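Long-range contact in reducing end xylose-releasing exo-oligoxylanase (Paenibacillus barengoltzii G22, PDB 5YXT), which probably hydrolyses xylo-oligosaccharides, releasing xylose from their reducing end, as a glycoside hydrolase of family 8: residues Q282-A294 with N325-A337. Sequence-based numbering, arbitrary orientation.
Sequences QREAVGKIQAFFA and NAMASLAADGPQA
V286 packs on A328, and Q290 reaches N325 and S329, in the (alpha/alpha)6 barrel fold of a family 8 glycoside hydrolase. Helix 281-294 packs against the connection between helices 318-327 and 335-345. This is the tight part. V286 points at that connection. V286 CG1, anti to the backbone N (chi1 165°), lies 3.6 Å from A328 CB and also meets A332 CB. CG2 faces A331 CB. The Q290 chain runs out extended, and its buried amide enters the bend. Q290 NE2 donates to N325 O and to S329 OG, 2.9 Å each, with both acceptors near the amide plane. Q290 OE1 rests 3.4 Å from A337 CA and equally near A332 CB. With an alanine here, N325 O and S329 OG would probably lose this donor, and a gap would open beside A332 and A337. A331 O sits 3.4 Å above one face of the partly exposed R283 guanidinium, which also makes a cation-pi contact with W273. The solvent side is looser. Q336 NE2 comes 3.3 Å from A294 CB, and its OE1 lies by A291. A water donates to A291 O and accepts a weak bond from Q336 NE2. Deeper in, S329 OG passes its own hydrogen to A337 O at 2.9 Å, tying the two ends of the bend together.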
loop_
_atom_site.group_PDB
_atom_site.type_symbol
_atom_site.label_atom_id
_atom_site.label_comp_id
_atom_site.label_asym_id
_atom_site.label_seq_id
_atom_site.Cartn_x
_atom_site.Cartn_y
_atom_site.Cartn_z
ATOM N N GLN C 282 -3.197 -15.761 -10.989
ATOM C CA GLN C 282 -1.797 -15.378 -11.152
ATOM C C GLN C 282 -1.517 -13.986 -10.588
ATOM O O GLN C 282 -0.459 -13.758 -9.994
ATOM C CB GLN C 282 -1.400 -15.458 -12.630
ATOM C CG GLN C 282 -1.551 -16.870 -13.190
ATOM C CD GLN C 282 -1.219 -16.967 -14.658
ATOM O OE1 GLN C 282 -1.200 -15.965 -15.375
ATOM N NE2 GLN C 282 -0.952 -18.184 -15.119
ATOM N N ARG C 283 -2.447 -13.040 -10.764
ATOM C CA ARG C 283 -2.236 -11.703 -10.201
ATOM C C ARG C 283 -2.200 -11.740 -8.680
ATOM O O ARG C 283 -1.379 -11.055 -8.058
ATOM C CB ARG C 283 -3.318 -10.742 -10.710
ATOM C CG ARG C 283 -3.629 -11.019 -12.163
ATOM C CD ARG C 283 -4.464 -9.943 -12.864
ATOM N NE ARG C 283 -4.053 -8.583 -12.548
ATOM C CZ ARG C 283 -3.133 -7.939 -13.232
ATOM N NH1 ARG C 283 -2.576 -8.586 -14.219
ATOM N NH2 ARG C 283 -2.794 -6.686 -12.955
ATOM N N GLU C 284 -3.056 -12.557 -8.068
ATOM C CA GLU C 284 -3.023 -12.690 -6.618
ATOM C C GLU C 284 -1.710 -13.313 -6.147
ATOM O O GLU C 284 -1.128 -12.865 -5.152
ATOM C CB GLU C 284 -4.212 -13.516 -6.137
ATOM C CG GLU C 284 -5.501 -12.724 -6.035
ATOM C CD GLU C 284 -6.137 -12.837 -4.662
ATOM O OE1 GLU C 284 -5.455 -12.505 -3.662
ATOM O OE2 GLU C 284 -7.315 -13.251 -4.582
ATOM N N ALA C 285 -1.220 -14.334 -6.862
ATOM C CA ALA C 285 0.023 -14.984 -6.455
ATOM C C ALA C 285 1.214 -14.038 -6.584
ATOM O O ALA C 285 2.072 -13.990 -5.698
ATOM C CB ALA C 285 0.251 -16.256 -7.281
ATOM N N VAL C 286 1.292 -13.282 -7.685
ATOM C CA VAL C 286 2.388 -12.328 -7.830
ATOM C C VAL C 286 2.282 -11.250 -6.760
ATOM O O VAL C 286 3.293 -10.810 -6.192
ATOM C CB VAL C 286 2.403 -11.737 -9.251
ATOM C CG1 VAL C 286 3.278 -10.505 -9.308
ATOM C CG2 VAL C 286 2.897 -12.788 -10.263
ATOM N N GLY C 287 1.054 -10.836 -6.443
ATOM C CA GLY C 287 0.855 -9.914 -5.335
ATOM C C GLY C 287 1.443 -10.429 -4.033
ATOM O O GLY C 287 2.035 -9.670 -3.264
ATOM N N LYS C 288 1.302 -11.732 -3.773
ATOM C CA LYS C 288 1.820 -12.286 -2.526
ATOM C C LYS C 288 3.342 -12.318 -2.518
ATOM O O LYS C 288 3.970 -12.032 -1.488
ATOM C CB LYS C 288 1.256 -13.690 -2.296
ATOM C CG LYS C 288 -0.192 -13.697 -1.828
ATOM C CD LYS C 288 -0.822 -15.057 -1.993
ATOM C CE LYS C 288 -2.328 -14.962 -1.875
ATOM N NZ LYS C 288 -2.898 -16.310 -1.698
ATOM N N ILE C 289 3.951 -12.692 -3.648
ATOM C CA ILE C 289 5.408 -12.762 -3.727
ATOM C C ILE C 289 6.013 -11.374 -3.575
ATOM O O ILE C 289 6.968 -11.175 -2.816
ATOM C CB ILE C 289 5.841 -13.432 -5.045
ATOM C CG1 ILE C 289 5.262 -14.852 -5.115
ATOM C CG2 ILE C 289 7.372 -13.464 -5.165
ATOM C CD1 ILE C 289 5.321 -15.492 -6.499
ATOM N N GLN C 290 5.450 -10.384 -4.279
ATOM C CA GLN C 290 5.995 -9.033 -4.192
ATOM C C GLN C 290 5.819 -8.457 -2.790
ATOM O O GLN C 290 6.699 -7.746 -2.296
ATOM C CB GLN C 290 5.356 -8.135 -5.257
ATOM C CG GLN C 290 5.758 -8.535 -6.693
ATOM C CD GLN C 290 5.346 -7.531 -7.758
ATOM O OE1 GLN C 290 4.329 -6.841 -7.627
ATOM N NE2 GLN C 290 6.132 -7.449 -8.827
ATOM N N ALA C 291 4.701 -8.770 -2.128
ATOM C CA ALA C 291 4.517 -8.338 -0.745
ATOM C C ALA C 291 5.559 -8.966 0.169
ATOM O O ALA C 291 6.075 -8.306 1.081
ATOM C CB ALA C 291 3.110 -8.687 -0.258
ATOM N N PHE C 292 5.879 -10.243 -0.058
ATOM C CA PHE C 292 6.877 -10.903 0.767
ATOM C C PHE C 292 8.225 -10.216 0.649
ATOM O O PHE C 292 8.924 -10.026 1.650
ATOM C CB PHE C 292 7.006 -12.375 0.377
ATOM C CG PHE C 292 8.017 -13.128 1.210
ATOM C CD1 PHE C 292 7.696 -13.555 2.486
ATOM C CD2 PHE C 292 9.295 -13.379 0.727
ATOM C CE1 PHE C 292 8.629 -14.239 3.260
ATOM C CE2 PHE C 292 10.231 -14.059 1.497
ATOM C CZ PHE C 292 9.894 -14.487 2.759
ATOM N N PHE C 293 8.618 -9.852 -0.569
ATOM C CA PHE C 293 9.936 -9.280 -0.794
ATOM C C PHE C 293 9.969 -7.770 -0.635
ATOM O O PHE C 293 11.051 -7.181 -0.699
ATOM C CB PHE C 293 10.447 -9.709 -2.174
ATOM C CG PHE C 293 10.944 -11.118 -2.173
ATOM C CD1 PHE C 293 12.098 -11.440 -1.477
ATOM C CD2 PHE C 293 10.222 -12.125 -2.775
ATOM C CE1 PHE C 293 12.556 -12.738 -1.429
ATOM C CE2 PHE C 293 10.673 -13.438 -2.735
ATOM C CZ PHE C 293 11.839 -13.740 -2.059
ATOM N N ALA C 294 8.819 -7.144 -0.380
ATOM C CA ALA C 294 8.776 -5.693 -0.221
ATOM C C ALA C 294 9.611 -5.231 0.968
ATOM O O ALA C 294 10.325 -4.227 0.875
ATOM C CB ALA C 294 7.329 -5.227 -0.069
ATOM N N ASN C 325 11.238 -10.902 -9.761
ATOM C CA ASN C 325 10.153 -10.202 -9.090
ATOM C C ASN C 325 9.732 -8.978 -9.881
ATOM O O ASN C 325 8.551 -8.616 -9.875
ATOM C CB ASN C 325 10.564 -9.806 -7.675
ATOM C CG ASN C 325 10.768 -11.006 -6.773
ATOM O OD1 ASN C 325 10.171 -12.062 -6.972
ATOM N ND2 ASN C 325 11.600 -10.835 -5.755
ATOM N N ALA C 326 10.678 -8.351 -10.582
ATOM C CA ALA C 326 10.331 -7.237 -11.454
ATOM C C ALA C 326 9.534 -7.709 -12.665
ATOM O O ALA C 326 8.540 -7.081 -13.044
ATOM C CB ALA C 326 11.602 -6.508 -11.892
ATOM N N MET C 327 9.967 -8.800 -13.304
ATOM C CA MET C 327 9.234 -9.322 -14.457
ATOM C C MET C 327 7.811 -9.712 -14.076
ATOM O O MET C 327 6.887 -9.580 -14.891
ATOM C CB MET C 327 9.989 -10.514 -15.050
ATOM C CG MET C 327 9.391 -11.067 -16.332
ATOM S SD MET C 327 10.592 -12.142 -17.110
ATOM C CE MET C 327 9.519 -13.230 -18.073
ATOM N N ALA C 328 7.611 -10.156 -12.832
ATOM C CA ALA C 328 6.279 -10.513 -12.356
ATOM C C ALA C 328 5.311 -9.332 -12.349
ATOM O O ALA C 328 4.091 -9.548 -12.366
ATOM C CB ALA C 328 6.376 -11.106 -10.959
ATOM N N SER C 329 5.818 -8.096 -12.363
ATOM C CA SER C 329 4.941 -6.926 -12.374
ATOM C C SER C 329 4.039 -6.869 -13.604
ATOM O O SER C 329 3.055 -6.121 -13.600
ATOM C CB SER C 329 5.782 -5.650 -12.278
ATOM O OG SER C 329 6.285 -5.473 -10.956
ATOM N N LEU C 330 4.350 -7.626 -14.656
ATOM C CA LEU C 330 3.406 -7.792 -15.759
ATOM C C LEU C 330 2.066 -8.353 -15.288
ATOM O O LEU C 330 1.052 -8.167 -15.964
ATOM C CB LEU C 330 4.008 -8.701 -16.832
ATOM C CG LEU C 330 5.110 -8.113 -17.723
ATOM C CD1 LEU C 330 5.610 -9.177 -18.664
ATOM C CD2 LEU C 330 4.602 -6.899 -18.515
ATOM N N ALA C 331 2.029 -9.023 -14.140
ATOM C CA ALA C 331 0.777 -9.526 -13.580
ATOM C C ALA C 331 0.360 -8.789 -12.307
ATOM O O ALA C 331 -0.435 -9.315 -11.522
ATOM C CB ALA C 331 0.889 -11.030 -13.308
ATOM N N ALA C 332 0.869 -7.580 -12.080
ATOM C CA ALA C 332 0.610 -6.876 -10.831
ATOM C C ALA C 332 0.307 -5.410 -11.111
ATOM O O ALA C 332 0.508 -4.905 -12.217
ATOM C CB ALA C 332 1.796 -6.998 -9.866
ATOM N N ASP C 333 -0.160 -4.723 -10.074
ATOM C CA ASP C 333 -0.431 -3.294 -10.156
ATOM C C ASP C 333 -0.357 -2.711 -8.755
ATOM O O ASP C 333 -0.540 -3.422 -7.767
ATOM C CB ASP C 333 -1.802 -3.014 -10.780
ATOM C CG ASP C 333 -1.893 -1.632 -11.376
ATOM O OD1 ASP C 333 -1.085 -1.322 -12.283
ATOM O OD2 ASP C 333 -2.768 -0.854 -10.936
ATOM N N GLY C 334 -0.081 -1.413 -8.680
ATOM C CA GLY C 334 0.044 -0.759 -7.403
ATOM C C GLY C 334 1.479 -0.382 -7.093
ATOM O O GLY C 334 2.398 -0.585 -7.899
ATOM N N PRO C 335 1.696 0.182 -5.904
ATOM C CA PRO C 335 3.040 0.683 -5.565
ATOM C C PRO C 335 4.089 -0.403 -5.397
ATOM O O PRO C 335 5.262 -0.147 -5.689
ATOM C CB PRO C 335 2.807 1.446 -4.253
ATOM C CG PRO C 335 1.548 0.849 -3.688
ATOM C CD PRO C 335 0.699 0.535 -4.880
ATOM N N GLN C 336 3.728 -1.602 -4.925
ATOM C CA GLN C 336 4.753 -2.628 -4.774
ATOM C C GLN C 336 5.229 -3.138 -6.127
ATOM O O GLN C 336 6.402 -3.494 -6.272
ATOM C CB GLN C 336 4.242 -3.785 -3.904
ATOM C CG GLN C 336 4.274 -3.492 -2.393
ATOM C CD GLN C 336 3.710 -4.621 -1.544
ATOM O OE1 GLN C 336 2.958 -5.474 -2.028
ATOM N NE2 GLN C 336 4.065 -4.626 -0.263
ATOM N N ALA C 337 4.341 -3.177 -7.122
ATOM C CA ALA C 337 4.751 -3.576 -8.466
ATOM C C ALA C 337 5.706 -2.560 -9.067
ATOM O O ALA C 337 6.702 -2.928 -9.701
ATOM C CB ALA C 337 3.524 -3.745 -9.359
HETATM O O HOH W 1 4.595 -6.332 2.317
#